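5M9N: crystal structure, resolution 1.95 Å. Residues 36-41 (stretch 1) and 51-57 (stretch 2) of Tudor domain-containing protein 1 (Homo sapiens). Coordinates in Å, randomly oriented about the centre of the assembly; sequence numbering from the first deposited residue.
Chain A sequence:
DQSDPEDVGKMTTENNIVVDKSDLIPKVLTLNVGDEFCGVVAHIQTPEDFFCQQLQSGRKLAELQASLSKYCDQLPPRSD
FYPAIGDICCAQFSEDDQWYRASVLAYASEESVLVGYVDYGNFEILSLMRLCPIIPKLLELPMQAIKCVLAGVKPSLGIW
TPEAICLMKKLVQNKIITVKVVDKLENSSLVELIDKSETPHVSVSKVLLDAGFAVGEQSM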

ATOM      1  N   GLU A  36      15.550  -9.674  -0.129  1.00 37.56           N
ATOM      2  CA  GLU A  36      14.574 -10.272  -0.992  1.00 38.18           C
ATOM      3  C   GLU A  36      13.443 -10.763  -0.098  1.00 37.41           C
ATOM      4  O   GLU A  36      13.670 -11.184   1.058  1.00 38.43           O
ATOM      5  CB  GLU A  36      15.140 -11.443  -1.766  1.00 40.06           C
ATOM      6  CG  GLU A  36      16.287 -11.131  -2.671  1.00 42.16           C
ATOM      7  CD  GLU A  36      16.726 -12.366  -3.455  1.00 44.52           C
ATOM      8  OE1 GLU A  36      17.080 -13.377  -2.818  1.00 45.65           O
ATOM      9  OE2 GLU A  36      16.702 -12.313  -4.694  1.00 45.85           O
ATOM     10  N   PHE A  37      12.216 -10.704  -0.579  1.00 35.87           N
ATOM     11  CA  PHE A  37      11.130 -11.357   0.167  1.00 35.18           C
ATOM     12  C   PHE A  37      10.124 -11.855  -0.818  1.00 34.53           C
ATOM     13  O   PHE A  37      10.041 -11.329  -1.949  1.00 33.03           O
ATOM     14  CB  PHE A  37      10.508 -10.424   1.190  1.00 34.57           C
ATOM     15  CG  PHE A  37       9.885  -9.207   0.587  1.00 34.60           C
ATOM     16  CD1 PHE A  37       8.565  -9.223   0.126  1.00 33.50           C
ATOM     17  CD2 PHE A  37      10.610  -8.014   0.513  1.00 34.81           C
ATOM     18  CE1 PHE A  37       7.984  -8.077  -0.383  1.00 33.71           C
ATOM     19  CE2 PHE A  37      10.028  -6.860   0.007  1.00 33.97           C
ATOM     20  CZ  PHE A  37       8.717  -6.883  -0.429  1.00 33.62           C
ATOM     21  N   CYS A  38       9.353 -12.854  -0.392  1.00 34.73           N
ATOM     22  CA  CYS A  38       8.233 -13.341  -1.210  1.00 35.94           C
ATOM     23  C   CYS A  38       7.097 -12.403  -0.887  1.00 33.33           C
ATOM     24  O   CYS A  38       6.778 -12.231   0.271  1.00 31.78           O
ATOM     25  CB  CYS A  38       7.821 -14.799  -0.905  1.00 38.19           C
ATOM     26  SG  CYS A  38       9.084 -15.942  -1.521  1.00 46.28           S
ATOM     27  N   GLY A  39       6.500 -11.812  -1.922  1.00 32.49           N
ATOM     28  CA  GLY A  39       5.326 -11.000  -1.725  1.00 32.15           C
ATOM     29  C   GLY A  39       4.347 -10.997  -2.851  1.00 32.07           C
ATOM     30  O   GLY A  39       4.497 -11.721  -3.834  1.00 32.16           O
ATOM     31  N   VAL A  40       3.378 -10.083  -2.731  1.00 31.33           N
ATOM     32  CA  VAL A  40       2.329  -9.920  -3.706  1.00 31.39           C
ATOM     33  C   VAL A  40       2.297  -8.458  -4.110  1.00 30.87           C
ATOM     34  O   VAL A  40       2.585  -7.593  -3.265  1.00 29.74           O
ATOM     35  CB  VAL A  40       0.957 -10.406  -3.181  1.00 32.39           C
ATOM     36  CG1 VAL A  40       1.024 -11.904  -2.840  1.00 33.36           C
ATOM     37  CG2 VAL A  40       0.486  -9.629  -1.969  1.00 32.31           C
ATOM     38  N   VAL A  41       2.014  -8.205  -5.382  1.00 31.09           N
ATOM     39  CA  VAL A  41       1.850  -6.823  -5.872  1.00 31.64           C
ATOM     40  C   VAL A  41       0.382  -6.566  -5.527  1.00 32.29           C
ATOM     41  O   VAL A  41      -0.531  -7.216  -6.025  1.00 32.54           O
ATOM     42  CB  VAL A  41       2.197  -6.668  -7.358  1.00 32.00           C
ATOM     43  CG1 VAL A  41       1.959  -5.242  -7.877  1.00 31.97           C
ATOM     44  CG2 VAL A  41       3.665  -7.027  -7.584  1.00 32.28           C
TER
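Stretch 2 51-57: FCQQLQS

Two neighbouring strands of an antiparallel sheet are held in register by their backbones, and the side chains then settle into the places that this register leaves open. Residues 36-41 and 51-57 of Tudor domain-containing protein 1 illustrate the principle well. Stretch 1 is strand throughout, and stretch 2 is strand from Phe 51 to Gln 54, with phi from -136° to -74° and psi from 131° to 154°. The two strands run in opposed directions, their N-to-C axes making an angle of 136° and approaching to 4.6 Å, so the pairing is antiparallel but clearly twisted.

At the centre of the ladder, Val 40 and Gln 53 form a hydrogen-bonded pair with their CA atoms 5.4 Å apart. Val 40 N donates to Gln 53 O at 2.9 Å, and Gln 53 N returns a bond to Val 40 O at 2.9 Å, closing the reciprocal ring typical of antiparallel strands. The pairs flanking it are of the non-hydrogen-bonded type and lie closer: the CA atoms of Gly 39 and Gln 54 are 4.3 Å apart, as are those of Val 41 and Cys 52. Here the backbone contacts are made partly through carbon. Cys 52 CA lies 3.1 Å from Val 40 O in a CA-H...O contact, so this carbonyl serves Gln 53 N and Cys 52 CA together.

Past Gln 54 the ladder gains one further bond, nearly straight at 171°, from Leu 55 N to Cys 38 O at 3.0 Å. The same carbonyl oxygen accepts a hydrogen bond from a water at 2.9 Å from Cys 38 O; that water also donates to Gln 56 OE1 at 2.9 Å, linking the side chain of Gln 56 to the backbone of the first strand. Stretch 2 then turns, with phi/psi of -57/-36 at Leu 55 and -66/-1 at Gln 56. Gln 54 O gathers the turn by accepting from Ser 57 N at 3.0 Å and from Ser 57 OG at 2.8 Å.

The side chains follow this framework. Val 40 and Gln 53 share one face of the sheet, where Val 40 CG2 comes within 3.6 Å of Gln 53 OE1. Val 41 and Cys 52 share the other, with an apolar contact of 4.1 Å between Val 41 CG2 and Cys 52 SG.

Gly 39 shows how closely a backbone can fit. Its CA is 3.0 Å from Gln 53 O, and an ideally placed CB would fall 2.4 Å from that oxygen, a clash that the absence of a side chain avoids.

Phe 37, with chi1 in the p well, points toward stretch 2 and brings its ring against several residues. Gln 54 CG lies over one face, 3.8 Å from Phe 37 CD1, and makes a CH-pi contact 22° off the ring normal. At the ring edge, Phe 37 CZ meets Cys 52 CB at 4.5 Å, while Phe 37 CE1 stands 4.2 Å from Gln 53 O.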

ATOM      1  N   PHE A  51       2.668  -1.006  -5.143  1.00 24.94           N
ATOM      2  CA  PHE A  51       2.751  -1.421  -3.745  1.00 24.53           C
ATOM      3  C   PHE A  51       2.806  -2.914  -3.632  1.00 25.42           C
ATOM      4  O   PHE A  51       2.026  -3.576  -4.282  1.00 25.42           O
ATOM      5  CB  PHE A  51       1.527  -0.993  -2.979  1.00 24.07           C
ATOM      6  CG  PHE A  51       1.446   0.485  -2.812  1.00 23.58           C
ATOM      7  CD1 PHE A  51       0.827   1.242  -3.744  1.00 23.55           C
ATOM      8  CD2 PHE A  51       2.036   1.066  -1.757  1.00 23.56           C
ATOM      9  CE1 PHE A  51       0.749   2.636  -3.586  1.00 23.49           C
ATOM     10  CE2 PHE A  51       1.957   2.443  -1.554  1.00 23.54           C
ATOM     11  CZ  PHE A  51       1.300   3.216  -2.459  1.00 23.35           C
ATOM     12  N   CYS A  52       3.665  -3.390  -2.756  1.00 26.16           N
ATOM     13  CA  CYS A  52       3.811  -4.839  -2.532  1.00 27.25           C
ATOM     14  C   CYS A  52       3.495  -5.039  -1.065  1.00 27.25           C
ATOM     15  O   CYS A  52       3.629  -4.122  -0.249  1.00 26.08           O
ATOM     16  CB  CYS A  52       5.274  -5.259  -2.817  1.00 27.65           C
ATOM     17  SG  CYS A  52       5.658  -5.151  -4.566  1.00 29.42           S
ATOM     18  N   GLN A  53       3.041  -6.241  -0.740  1.00 27.71           N
ATOM     19  CA  GLN A  53       3.011  -6.704   0.614  1.00 28.56           C
ATOM     20  C   GLN A  53       3.827  -8.009   0.715  1.00 30.06           C
ATOM     21  O   GLN A  53       3.884  -8.774  -0.234  1.00 29.80           O
ATOM     22  CB  GLN A  53       1.578  -7.037   1.032  1.00 28.81           C
ATOM     23  CG  GLN A  53       0.543  -5.941   0.926  1.00 28.59           C
ATOM     24  CD  GLN A  53      -0.869  -6.470   1.051  1.00 29.44           C
ATOM     25  OE1 GLN A  53      -1.231  -7.445   0.389  1.00 30.70           O
ATOM     26  NE2 GLN A  53      -1.668  -5.865   1.925  1.00 29.09           N
ATOM     27  N   GLN A  54       4.379  -8.226   1.895  1.00 31.69           N
ATOM     28  CA  GLN A  54       5.089  -9.395   2.238  1.00 34.94           C
ATOM     29  C   GLN A  54       4.066 -10.488   2.421  1.00 35.95           C
ATOM     30  O   GLN A  54       3.073 -10.311   3.128  1.00 36.06           O
ATOM     31  CB  GLN A  54       5.875  -9.171   3.511  1.00 36.49           C
ATOM     32  CG  GLN A  54       6.929  -8.097   3.364  1.00 38.13           C
ATOM     33  CD  GLN A  54       7.605  -7.767   4.673  1.00 40.98           C
ATOM     34  OE1 GLN A  54       7.085  -8.060   5.745  1.00 44.55           O
ATOM     35  NE2 GLN A  54       8.775  -7.159   4.596  1.00 43.18           N
ATOM     36  N   LEU A  55       4.288 -11.623   1.798  1.00 38.06           N
ATOM     37  CA  LEU A  55       3.338 -12.722   1.927  1.00 41.11           C
ATOM     38  C   LEU A  55       3.148 -13.081   3.408  1.00 43.10           C
ATOM     39  O   LEU A  55       2.030 -13.328   3.850  1.00 45.56           O
ATOM     40  CB  LEU A  55       3.789 -13.901   1.086  1.00 42.60           C
ATOM     41  CG  LEU A  55       2.914 -15.146   1.133  1.00 45.10           C
ATOM     42  CD1 LEU A  55       1.415 -14.885   0.939  1.00 45.32           C
ATOM     43  CD2 LEU A  55       3.441 -16.135   0.106  1.00 44.90           C
ATOM     44  N   GLN A  56       4.200 -13.000   4.208  1.00 46.85           N
ATOM     45  CA  GLN A  56       4.115 -13.379   5.629  1.00 52.35           C
ATOM     46  C   GLN A  56       3.206 -12.463   6.484  1.00 54.13           C
ATOM     47  O   GLN A  56       3.024 -12.734   7.672  1.00 58.39           O
ATOM     48  CB  GLN A  56       5.527 -13.517   6.263  1.00 54.48           C
ATOM     49  CG  GLN A  56       6.184 -14.893   6.117  1.00 58.41           C
ATOM     50  CD  GLN A  56       7.269 -14.949   5.052  1.00 60.16           C
ATOM     51  OE1 GLN A  56       6.960 -14.871   3.870  1.00 63.81           O
ATOM     52  NE2 GLN A  56       8.542 -15.107   5.465  1.00 61.30           N
ATOM     53  N   SER A  57       2.626 -11.425   5.857  1.00 52.73           N
ATOM     54  CA  SER A  57       1.668 -10.474   6.443  1.00 49.50           C
ATOM     55  C   SER A  57       0.212 -10.897   6.561  1.00 49.58           C
ATOM     56  O   SER A  57      -0.577 -10.164   7.202  1.00 50.27           O
ATOM     57  CB  SER A  57       1.641  -9.153   5.583  1.00 47.32           C
ATOM     58  OG  SER A  57       0.823  -9.263   4.385  1.00 44.40           O
TER
HETATM   59  O   HOH W   1       7.499 -12.143   3.101  1.00 43.42           O